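Local atomic coordinates of lactate dehydrogenase (PDB entry 6CT6), a protein that probably catalyses the reversible, NADH-dependent reduction of pyruvate to lactate and is held here with NADH and the inhibitor oxamate. Residues 307-310 with 311-315; 269-272 with 273-277; 131-134 with 135-138. All blocks are in the same frame, centred on the assembly; numbering follows the deposited sequence.

Contact 3 is fully buried and lies by the coenzyme and oxamate; contacts 1 and 2 are partly buried. Contact 1 is a run of helix 303-328. Contact 2 is the end of strand 263-272 and the loop after it. These two touch directly: Leu309 and Ile313 of the helix meet Tyr275 and Val277 of the loop. Contact 3, at the start of helix 134-145, belongs to the NAD-binding domain. Its nearest atoms are about 6 Å from either of the others. The chemistry follows the place: helical backbone bonds in contact 1, an amide-braced turn in contact 2, and a cis-proline helix start with ligand bonds in contact 3.

Contact 1 of 3, residues 307-310 with 311-315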
ATOM      1  N   LYS B 307      29.961  23.093  -8.163  1.00 39.38           N
ATOM      2  CA  LYS B 307      29.804  23.051  -9.613  1.00 47.46           C
ATOM      3  C   LYS B 307      28.661  22.124 -10.002  1.00 44.95           C
ATOM      4  O   LYS B 307      27.778  22.496 -10.784  1.00 40.60           O
ATOM      5  CB  LYS B 307      31.114  22.597 -10.263  1.00 52.68           C
ATOM      6  CG  LYS B 307      31.056  22.414 -11.781  1.00 63.91           C
ATOM      7  CD  LYS B 307      32.123  21.435 -12.253  1.00 73.90           C
ATOM      8  CE  LYS B 307      32.052  21.198 -13.755  1.00 81.81           C
ATOM      9  NZ  LYS B 307      32.456  22.397 -14.538  1.00 77.38           N
ATOM     10  N   LEU B 308      28.669  20.901  -9.465  1.00 45.65           N
ATOM     11  CA  LEU B 308      27.602  19.954  -9.764  1.00 38.20           C
ATOM     12  C   LEU B 308      26.245  20.499  -9.336  1.00 38.15           C
ATOM     13  O   LEU B 308      25.268  20.409 -10.088  1.00 43.86           O
ATOM     14  CB  LEU B 308      27.891  18.621  -9.079  1.00 41.09           C
ATOM     15  CG  LEU B 308      29.100  17.878  -9.654  1.00 40.19           C
ATOM     16  CD1 LEU B 308      29.623  16.817  -8.694  1.00 52.32           C
ATOM     17  CD2 LEU B 308      28.740  17.248 -10.990  1.00 44.72           C
ATOM     18  N   LEU B 309      26.169  21.082  -8.138  1.00 38.17           N
ATOM     19  CA  LEU B 309      24.894  21.608  -7.663  1.00 40.69           C
ATOM     20  C   LEU B 309      24.362  22.710  -8.569  1.00 43.35           C
ATOM     21  O   LEU B 309      23.143  22.882  -8.683  1.00 41.20           O
ATOM     22  CB  LEU B 309      25.029  22.135  -6.233  1.00 39.40           C
ATOM     23  CG  LEU B 309      23.709  22.576  -5.591  1.00 38.04           C
ATOM     24  CD1 LEU B 309      22.727  21.415  -5.520  1.00 41.99           C
ATOM     25  CD2 LEU B 309      23.946  23.149  -4.206  1.00 40.23           C
ATOM     26  N   GLN B 310      25.247  23.475  -9.212  1.00 44.01           N
ATOM     27  CA  GLN B 310      24.775  24.527 -10.104  1.00 41.96           C
ATOM     28  C   GLN B 310      24.002  23.937 -11.276  1.00 39.86           C
ATOM     29  O   GLN B 310      23.089  24.579 -11.807  1.00 40.93           O
ATOM     30  CB  GLN B 310      25.949  25.377 -10.595  1.00 48.88           C
ATOM     31  CG  GLN B 310      25.540  26.712 -11.219  1.00 46.87           C
ATOM     32  CD  GLN B 310      24.767  27.606 -10.263  1.00 52.34           C
ATOM     33  OE1 GLN B 310      23.755  28.198 -10.636  1.00 53.98           O
ATOM     34  NE2 GLN B 310      25.247  27.715  -9.026  1.00 54.62           N
ATOM     35  N   GLY B 311      24.350  22.715 -11.686  1.00 41.01           N
ATOM     36  CA  GLY B 311      23.535  22.010 -12.662  1.00 44.42           C
ATOM     37  C   GLY B 311      22.097  21.848 -12.208  1.00 46.91           C
ATOM     38  O   GLY B 311      21.164  22.052 -12.987  1.00 39.31           O
ATOM     39  N   SER B 312      21.896  21.479 -10.941  1.00 41.62           N
ATOM     40  CA  SER B 312      20.542  21.391 -10.405  1.00 41.88           C
ATOM     41  C   SER B 312      19.868  22.757 -10.403  1.00 40.48           C
ATOM     42  O   SER B 312      18.721  22.897 -10.842  1.00 42.28           O
ATOM     43  CB  SER B 312      20.568  20.805  -8.991  1.00 40.97           C
ATOM     44  OG  SER B 312      20.626  19.389  -9.019  1.00 41.01           O
ATOM     45  N   ILE B 313      20.572  23.781  -9.916  1.00 38.85           N
ATOM     46  CA  ILE B 313      19.983  25.114  -9.835  1.00 42.46           C
ATOM     47  C   ILE B 313      19.616  25.619 -11.226  1.00 44.02           C
ATOM     48  O   ILE B 313      18.586  26.278 -11.410  1.00 40.95           O
ATOM     49  CB  ILE B 313      20.937  26.082  -9.108  1.00 42.52           C
ATOM     50  CG1 ILE B 313      21.211  25.583  -7.685  1.00 44.54           C
ATOM     51  CG2 ILE B 313      20.337  27.487  -9.062  1.00 39.98           C
ATOM     52  CD1 ILE B 313      22.242  26.397  -6.918  1.00 45.08           C
ATOM     53  N   ASP B 314      20.445  25.320 -12.228  1.00 40.98           N
ATOM     54  CA  ASP B 314      20.129  25.753 -13.585  1.00 46.77           C
ATOM     55  C   ASP B 314      18.897  25.031 -14.119  1.00 45.79           C
ATOM     56  O   ASP B 314      18.068  25.638 -14.808  1.00 47.45           O
ATOM     57  CB  ASP B 314      21.324  25.528 -14.512  1.00 45.76           C
ATOM     58  CG  ASP B 314      22.499  26.426 -14.178  1.00 47.80           C
ATOM     59  OD1 ASP B 314      22.291  27.467 -13.517  1.00 42.51           O
ATOM     60  OD2 ASP B 314      23.632  26.096 -14.582  1.00 45.63           O
ATOM     61  N   GLU B 315      18.760  23.738 -13.816  1.00 44.29           N
ATOM     62  CA  GLU B 315      17.577  23.004 -14.253  1.00 42.13           C
ATOM     63  C   GLU B 315      16.304  23.638 -13.704  1.00 45.53           C
ATOM     64  O   GLU B 315      15.300  23.749 -14.417  1.00 47.76           O
ATOM     65  CB  GLU B 315      17.673  21.536 -13.832  1.00 45.60           C
ATOM     66  CG  GLU B 315      16.533  20.668 -14.363  1.00 43.39           C
ATOM     67  CD  GLU B 315      16.764  19.184 -14.141  1.00 47.75           C
ATOM     68  OE1 GLU B 315      17.932  18.774 -13.979  1.00 47.59           O
ATOM     69  OE2 GLU B 315      15.771  18.427 -14.128  1.00 53.70           O
TER
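The backbone N of Asp314 donates to Gln310 O at 2.8 Å, and the N-H points well at the oxygen (155°). The Asp314 side chain lies near the same carbonyl. Its CG is beside its own backbone N (chi1 -67°), which brings the carboxylate beside Gln310 O. Gln310 bends at chi2 and crosses this carboxylate, with its CG 3.9 Å from Asp314 OD2. One residue earlier, Ile313 N donates to Leu309 O at 3.0 Å. These are the i to i+4 bonds of an alpha helix, helix 303-328 of the C-terminal domain. Gly311 N makes a weak i to i+3 bond to Leu308 O. On the buried side the apolar groups line up one turn apart. Leu309 CG lies 4.3 Å from Ile313 CD1. Ile313 CG1 also sits 3.5 Å from Leu309 O. Leu309 CD1 meets Ser312 CB at 4.1 Å. Both Leu309 and Ile313 also pack on Leu282 of strand 281-289. The Ser312 hydroxyl is buried and pairs with two groups beyond the helix, Asn190 O and Val186 N, while Glu315 OE1 bonds Asn190 ND2. Near the start of the helix, Leu308 touches a bound glucose and Leu192.

Contact 2 of 3, residues 269-272 with 273-277; sequences CYLN and GQYNV
Leu271 lies over Val277, its CB 3.7 Å from Val277 CG1. Its CD1 reaches further along, to Val277 CG2 at 3.9 Å, and approaches Tyr275 CD2 at 4.2 Å. The CD2 branch rests on Gln274, near CB and OE1. Gln274 bends at chi2 (91°), which swings its amide back over the chain. There Gln274 OE1 accepts the backbone N-H of Asn272 at 3.0 Å, in the carbonyl plane but with a bent N-H angle of 131°. The bond ties the turn back to the chain near the strand's end. A water accepts weakly from Gln274 NE2 and donates to Tyr270 O at 2.9 Å. Gly273 has positive phi, a backbone shape that glycine takes readily, and its N donates to Val277 O at 2.7 Å. Val277 N donates to Gln274 O at 3.0 Å. Between these two residues, Tyr275 and Asn276 have left-handed helical backbone angles, in a beta turn of the I'/III' kind. The Tyr275 hydroxyl is held outside the turn by Ile297 O and Leu299 N. Val277 and Tyr275 also face helix 303-328, through Ile313 and Leu309. This tight turn belongs to the loop of a beta hairpin joining strand 263-272 to antiparallel 281-289.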
ATOM      1  N   CYS B 269      12.968  23.017  -0.339  1.00 32.75           N
ATOM      2  CA  CYS B 269      12.656  24.133   0.540  1.00 29.52           C
ATOM      3  C   CYS B 269      12.886  25.456  -0.175  1.00 32.70           C
ATOM      4  O   CYS B 269      13.773  25.576  -1.024  1.00 35.91           O
ATOM      5  CB  CYS B 269      13.524  24.110   1.806  1.00 33.89           C
ATOM      6  SG  CYS B 269      13.254  22.708   2.890  1.00 35.58           S
ATOM      7  N   TYR B 270      12.091  26.457   0.199  1.00 33.44           N
ATOM      8  CA  TYR B 270      12.288  27.809  -0.311  1.00 37.99           C
ATOM      9  C   TYR B 270      13.579  28.390   0.254  1.00 41.01           C
ATOM     10  O   TYR B 270      13.744  28.487   1.475  1.00 38.54           O
ATOM     11  CB  TYR B 270      11.103  28.696   0.056  1.00 39.94           C
ATOM     12  CG  TYR B 270      11.268  30.124  -0.403  1.00 44.95           C
ATOM     13  CD1 TYR B 270      10.916  30.506  -1.691  1.00 47.21           C
ATOM     14  CD2 TYR B 270      11.780  31.091   0.451  1.00 48.78           C
ATOM     15  CE1 TYR B 270      11.071  31.812  -2.115  1.00 54.67           C
ATOM     16  CE2 TYR B 270      11.940  32.398   0.038  1.00 51.77           C
ATOM     17  CZ  TYR B 270      11.584  32.754  -1.246  1.00 52.75           C
ATOM     18  OH  TYR B 270      11.744  34.058  -1.654  1.00 60.43           O
ATOM     19  N   LEU B 271      14.490  28.784  -0.633  1.00 39.75           N
ATOM     20  CA  LEU B 271      15.781  29.340  -0.255  1.00 42.13           C
ATOM     21  C   LEU B 271      15.923  30.748  -0.815  1.00 49.00           C
ATOM     22  O   LEU B 271      15.535  31.014  -1.956  1.00 45.28           O
ATOM     23  CB  LEU B 271      16.926  28.473  -0.780  1.00 37.41           C
ATOM     24  CG  LEU B 271      16.899  26.996  -0.399  1.00 40.72           C
ATOM     25  CD1 LEU B 271      17.972  26.247  -1.171  1.00 38.66           C
ATOM     26  CD2 LEU B 271      17.084  26.831   1.097  1.00 40.65           C
ATOM     27  N   ASN B 272      16.485  31.651  -0.008  1.00 48.92           N
ATOM     28  CA  ASN B 272      16.861  32.989  -0.478  1.00 56.52           C
ATOM     29  C   ASN B 272      18.224  33.313   0.131  1.00 50.88           C
ATOM     30  O   ASN B 272      18.311  33.905   1.210  1.00 51.40           O
ATOM     31  CB  ASN B 272      15.817  34.038  -0.117  1.00 63.48           C
ATOM     32  CG  ASN B 272      15.964  35.303  -0.941  1.00 76.05           C
ATOM     33  OD1 ASN B 272      15.577  35.342  -2.109  1.00 67.93           O
ATOM     34  ND2 ASN B 272      16.531  36.343  -0.339  1.00 71.95           N
ATOM     35  N   GLY B 273      19.283  32.918  -0.573  1.00 46.00           N
ATOM     36  CA  GLY B 273      20.636  33.098  -0.091  1.00 51.07           C
ATOM     37  C   GLY B 273      21.377  31.784   0.023  1.00 50.67           C
ATOM     38  O   GLY B 273      22.447  31.607  -0.568  1.00 51.99           O
ATOM     39  N   GLN B 274      20.805  30.847   0.775  1.00 42.85           N
ATOM     40  CA  GLN B 274      21.466  29.572   1.019  1.00 39.63           C
ATOM     41  C   GLN B 274      21.742  28.856  -0.295  1.00 41.89           C
ATOM     42  O   GLN B 274      20.931  28.888  -1.224  1.00 39.81           O
ATOM     43  CB  GLN B 274      20.605  28.681   1.918  1.00 43.18           C
ATOM     44  CG  GLN B 274      20.112  29.338   3.201  1.00 42.67           C
ATOM     45  CD  GLN B 274      18.762  30.008   3.034  1.00 47.72           C
ATOM     46  OE1 GLN B 274      18.378  30.392   1.927  1.00 45.47           O
ATOM     47  NE2 GLN B 274      18.027  30.142   4.134  1.00 45.21           N
ATOM     48  N   TYR B 275      22.900  28.202  -0.367  1.00 35.77           N
ATOM     49  CA  TYR B 275      23.264  27.365  -1.506  1.00 40.23           C
ATOM     50  C   TYR B 275      23.320  28.151  -2.810  1.00 48.49           C
ATOM     51  O   TYR B 275      23.194  27.570  -3.895  1.00 44.82           O
ATOM     52  CB  TYR B 275      22.293  26.187  -1.645  1.00 41.97           C
ATOM     53  CG  TYR B 275      22.413  25.192  -0.519  1.00 36.91           C
ATOM     54  CD1 TYR B 275      23.309  24.138  -0.600  1.00 34.26           C
ATOM     55  CD2 TYR B 275      21.640  25.310   0.627  1.00 37.04           C
ATOM     56  CE1 TYR B 275      23.432  23.225   0.425  1.00 38.71           C
ATOM     57  CE2 TYR B 275      21.755  24.402   1.661  1.00 36.42           C
ATOM     58  CZ  TYR B 275      22.652  23.361   1.552  1.00 36.27           C
ATOM     59  OH  TYR B 275      22.774  22.451   2.576  1.00 35.89           O
ATOM     60  N   ASN B 276      23.511  29.465  -2.731  1.00 49.05           N
ATOM     61  CA  ASN B 276      23.554  30.324  -3.908  1.00 54.06           C
ATOM     62  C   ASN B 276      22.221  30.330  -4.650  1.00 52.73           C
ATOM     63  O   ASN B 276      22.176  30.601  -5.855  1.00 55.57           O
ATOM     64  CB  ASN B 276      24.688  29.900  -4.848  1.00 57.95           C
ATOM     65  CG  ASN B 276      25.069  30.987  -5.828  1.00 64.39           C
ATOM     66  OD1 ASN B 276      24.748  30.911  -7.014  1.00 70.51           O
ATOM     67  ND2 ASN B 276      25.754  32.014  -5.335  1.00 68.01           N
ATOM     68  N   VAL B 277      21.132  30.030  -3.942  1.00 47.10           N
ATOM     69  CA  VAL B 277      19.791  29.979  -4.514  1.00 48.86           C
ATOM     70  C   VAL B 277      19.072  31.273  -4.173  1.00 45.73           C
ATOM     71  O   VAL B 277      19.135  31.752  -3.034  1.00 47.36           O
ATOM     72  CB  VAL B 277      19.013  28.755  -3.990  1.00 42.45           C
ATOM     73  CG1 VAL B 277      17.548  28.821  -4.411  1.00 40.81           C
ATOM     74  CG2 VAL B 277      19.648  27.470  -4.490  1.00 38.43           C
TER
HETATM   75  O   HOH W   1      14.762  30.356   3.406  1.00 49.67           O

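Contact 3 of 3, residues 131-134 with 135-138. With NAI (1,4-dihydronicotinamide adenine dinucleotide), chain D.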
ATOM      1  N   THR B 131       3.876  16.246  -6.502  1.00 28.73           N
ATOM      2  CA  THR B 131       3.665  16.309  -7.948  1.00 33.64           C
ATOM      3  C   THR B 131       4.885  16.878  -8.672  1.00 32.56           C
ATOM      4  O   THR B 131       5.437  17.910  -8.275  1.00 29.27           O
ATOM      5  CB  THR B 131       2.429  17.159  -8.255  1.00 28.96           C
ATOM      6  OG1 THR B 131       1.278  16.575  -7.636  1.00 31.59           O
ATOM      7  CG2 THR B 131       2.192  17.265  -9.762  1.00 28.12           C
ATOM      8  N   ASN B 132       5.289  16.207  -9.751  1.00 32.85           N
ATOM      9  CA  ASN B 132       6.440  16.620 -10.566  1.00 36.23           C
ATOM     10  C   ASN B 132       6.073  17.631 -11.660  1.00 36.47           C
ATOM     11  O   ASN B 132       4.913  17.700 -12.072  1.00 35.60           O
ATOM     12  CB  ASN B 132       7.081  15.398 -11.227  1.00 43.39           C
ATOM     13  CG  ASN B 132       8.077  14.698 -10.328  1.00 44.06           C
ATOM     14  OD1 ASN B 132       8.822  15.338  -9.588  1.00 43.78           O
ATOM     15  ND2 ASN B 132       8.095  13.370 -10.393  1.00 47.95           N
ATOM     16  N   PRO B 133       7.059  18.417 -12.139  1.00 37.69           N
ATOM     17  CA  PRO B 133       8.430  18.558 -11.633  1.00 38.70           C
ATOM     18  C   PRO B 133       8.447  19.214 -10.260  1.00 34.01           C
ATOM     19  O   PRO B 133       7.995  20.345 -10.080  1.00 32.20           O
ATOM     20  CB  PRO B 133       9.116  19.439 -12.683  1.00 41.09           C
ATOM     21  CG  PRO B 133       8.016  20.134 -13.379  1.00 42.28           C
ATOM     22  CD  PRO B 133       6.874  19.170 -13.388  1.00 41.67           C
ATOM     23  N   LEU B 134       9.000  18.473  -9.303  1.00 36.68           N
ATOM     24  CA  LEU B 134       8.749  18.733  -7.890  1.00 32.96           C
ATOM     25  C   LEU B 134       9.090  20.170  -7.511  1.00 29.67           C
ATOM     26  O   LEU B 134       8.292  20.861  -6.865  1.00 27.81           O
ATOM     27  CB  LEU B 134       9.555  17.732  -7.060  1.00 33.71           C
ATOM     28  CG  LEU B 134       9.286  17.540  -5.568  1.00 28.42           C
ATOM     29  CD1 LEU B 134      10.361  18.240  -4.764  1.00 32.86           C
ATOM     30  CD2 LEU B 134       7.898  18.015  -5.156  1.00 28.44           C
ATOM     31  N   ASP B 135      10.261  20.648  -7.926  1.00 31.86           N
ATOM     32  CA  ASP B 135      10.799  21.874  -7.348  1.00 33.91           C
ATOM     33  C   ASP B 135      10.079  23.123  -7.846  1.00 34.53           C
ATOM     34  O   ASP B 135      10.032  24.127  -7.126  1.00 35.04           O
ATOM     35  CB  ASP B 135      12.297  21.954  -7.629  1.00 36.62           C
ATOM     36  CG  ASP B 135      13.051  20.760  -7.071  1.00 38.22           C
ATOM     37  OD1 ASP B 135      13.401  20.784  -5.870  1.00 35.14           O
ATOM     38  OD2 ASP B 135      13.277  19.792  -7.827  1.00 40.10           O
ATOM     39  N   VAL B 136       9.510  23.096  -9.053  1.00 34.75           N
ATOM     40  CA  VAL B 136       8.718  24.237  -9.510  1.00 33.86           C
ATOM     41  C   VAL B 136       7.227  24.076  -9.223  1.00 31.58           C
ATOM     42  O   VAL B 136       6.516  25.086  -9.118  1.00 31.25           O
ATOM     43  CB  VAL B 136       8.933  24.520 -11.010  1.00 37.82           C
ATOM     44  CG1 VAL B 136      10.369  24.956 -11.252  1.00 41.72           C
ATOM     45  CG2 VAL B 136       8.582  23.314 -11.872  1.00 34.07           C
ATOM     46  N   MET B 137       6.731  22.844  -9.082  1.00 32.05           N
ATOM     47  CA  MET B 137       5.332  22.670  -8.701  1.00 31.65           C
ATOM     48  C   MET B 137       5.088  23.139  -7.270  1.00 30.36           C
ATOM     49  O   MET B 137       4.036  23.721  -6.975  1.00 30.59           O
ATOM     50  CB  MET B 137       4.908  21.210  -8.871  1.00 32.58           C
ATOM     51  CG  MET B 137       4.832  20.747 -10.323  1.00 33.36           C
ATOM     52  SD  MET B 137       3.632  21.686 -11.301  1.00 36.12           S
ATOM     53  CE  MET B 137       3.977  21.114 -12.961  1.00 43.04           C
ATOM     54  N   VAL B 138       6.044  22.900  -6.365  1.00 28.44           N
ATOM     55  CA  VAL B 138       5.872  23.351  -4.986  1.00 30.00           C
ATOM     56  C   VAL B 138       5.765  24.869  -4.938  1.00 29.49           C
ATOM     57  O   VAL B 138       4.970  25.428  -4.172  1.00 29.98           O
ATOM     58  CB  VAL B 138       7.013  22.822  -4.090  1.00 30.70           C
ATOM     59  CG1 VAL B 138       8.382  23.289  -4.579  1.00 34.96           C
ATOM     60  CG2 VAL B 138       6.796  23.246  -2.637  1.00 34.99           C
TER
HETATM   61  PA  NAI D 401      -1.727   9.033 -10.254  1.00 35.50           P
HETATM   62  O1A NAI D 401      -2.138   9.402 -11.662  1.00 34.73           O
HETATM   63  O2A NAI D 401      -1.887   7.608  -9.779  1.00 28.53           O
HETATM   64  O5B NAI D 401      -2.548   9.987  -9.254  1.00 30.36           O
HETATM   65  C5B NAI D 401      -2.763  11.360  -9.565  1.00 34.87           C
HETATM   66  C4B NAI D 401      -4.184  11.709  -9.159  1.00 34.25           C
HETATM   67  O4B NAI D 401      -4.393  13.123  -9.128  1.00 33.56           O
HETATM   68  C3B NAI D 401      -5.212  11.140 -10.131  1.00 36.27           C
HETATM   69  O3B NAI D 401      -6.061  10.221  -9.440  1.00 32.50           O
HETATM   70  C2B NAI D 401      -5.989  12.345 -10.628  1.00 35.73           C
HETATM   71  O2B NAI D 401      -7.378  12.073 -10.818  1.00 33.01           O
HETATM   72  C1B NAI D 401      -5.755  13.322  -9.491  1.00 35.94           C
HETATM   73  N9A NAI D 401      -6.039  14.739  -9.803  1.00 36.71           N
HETATM   74  C8A NAI D 401      -5.967  15.394 -10.981  1.00 34.17           C
HETATM   75  N7A NAI D 401      -6.325  16.697 -10.812  1.00 33.74           N
HETATM   76  C5A NAI D 401      -6.637  16.873  -9.514  1.00 33.76           C
HETATM   77  C6A NAI D 401      -7.089  17.978  -8.647  1.00 35.39           C
HETATM   78  N6A NAI D 401      -7.295  19.215  -9.145  1.00 35.70           N
HETATM   79  N1A NAI D 401      -7.292  17.715  -7.335  1.00 38.38           N
HETATM   80  C2A NAI D 401      -7.092  16.491  -6.809  1.00 34.30           C
HETATM   81  N3A NAI D 401      -6.684  15.445  -7.541  1.00 33.84           N
HETATM   82  C4A NAI D 401      -6.447  15.577  -8.864  1.00 35.43           C
HETATM   83  O3  NAI D 401      -0.194   9.499 -10.040  1.00 32.56           O
HETATM   84  PN  NAI D 401       0.770   9.032  -8.827  1.00 31.39           P
HETATM   85  O1N NAI D 401       1.462   7.751  -9.228  1.00 31.63           O
HETATM   86  O2N NAI D 401      -0.003   9.100  -7.530  1.00 33.65           O
HETATM   87  O5D NAI D 401       1.868  10.210  -8.851  1.00 32.65           O
HETATM   88  C5D NAI D 401       1.463  11.541  -8.552  1.00 35.02           C
HETATM   89  C4D NAI D 401       2.584  12.543  -8.789  1.00 38.08           C
HETATM   90  O4D NAI D 401       3.720  12.255  -7.964  1.00 37.92           O
HETATM   91  C3D NAI D 401       3.066  12.506 -10.231  1.00 36.94           C
HETATM   92  O3D NAI D 401       3.237  13.847 -10.694  1.00 33.88           O
HETATM   93  C2D NAI D 401       4.396  11.793 -10.152  1.00 38.77           C
HETATM   94  O2D NAI D 401       5.286  12.140 -11.213  1.00 37.63           O
HETATM   95  C1D NAI D 401       4.883  12.276  -8.797  1.00 37.49           C
HETATM   96  N1N NAI D 401       5.992  11.527  -8.192  1.00 36.61           N
HETATM   97  C2N NAI D 401       6.845  12.263  -7.478  1.00 39.26           C
HETATM   98  C3N NAI D 401       7.933  11.720  -6.831  1.00 37.79           C
HETATM   99  C7N NAI D 401       8.825  12.656  -6.069  1.00 37.65           C
HETATM  100  O7N NAI D 401       8.430  13.787  -5.833  1.00 31.70           O
HETATM  101  N7N NAI D 401      10.027  12.250  -5.681  1.00 38.33           N
HETATM  102  C4N NAI D 401       8.215  10.243  -6.891  1.00 36.67           C
HETATM  103  C5N NAI D 401       7.219   9.541  -7.697  1.00 42.02           C
HETATM  104  C6N NAI D 401       6.150  10.202  -8.303  1.00 39.71           C
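Met137 sets its CG beside the backbone N and bends again at chi2 (-61°), which folds its CE back onto the ring of Pro133. CE lies 3.5 Å from Pro133 CD. Val136 covers the next part of the ring, with its CG2 3.6 Å from Pro133 CG. Pro133 follows a cis peptide bond and is the N-cap of helix 134-145. Its carbonyl begins the helical bonding: Pro133 O takes Met137 N at 3.0 Å and Val136 N more weakly. Leu134 O then takes Val138 N at 3.1 Å.

Asn132, the other half of the cis bond, faces the ligands. Its backbone N donates to the ribose hydroxyl O3D of the NADH at 3.3 Å, almost straight (167°). Its CG is beside the backbone N (chi1 -85°), and its ND2 donates to ribose O2D at 3.2 Å. ND2 also bonds O1 of oxamate, a pyruvate analogue. Asn132 OD1 accepts Leu134 N weakly, so both ends of the amide are engaged and its rotation is probably fixed. An Asn-cis-Pro pair at this place is a known feature of lactate and malate dehydrogenases. Leu134 CG comes within 3.9 Å of O7N, the carboxamide oxygen of the nicotinamide.

Asp135 is buried; its OD1 bonds Ser268 OG and its OD2 bonds His187 N. The loop leaves the parallel part of the large sheet, the Rossmann-type NAD-binding fold, at strand 126-129. Pro133 and Met137 pack on helix 104-121, while Pro133, Asp135 and Val136 touch helix 303-328.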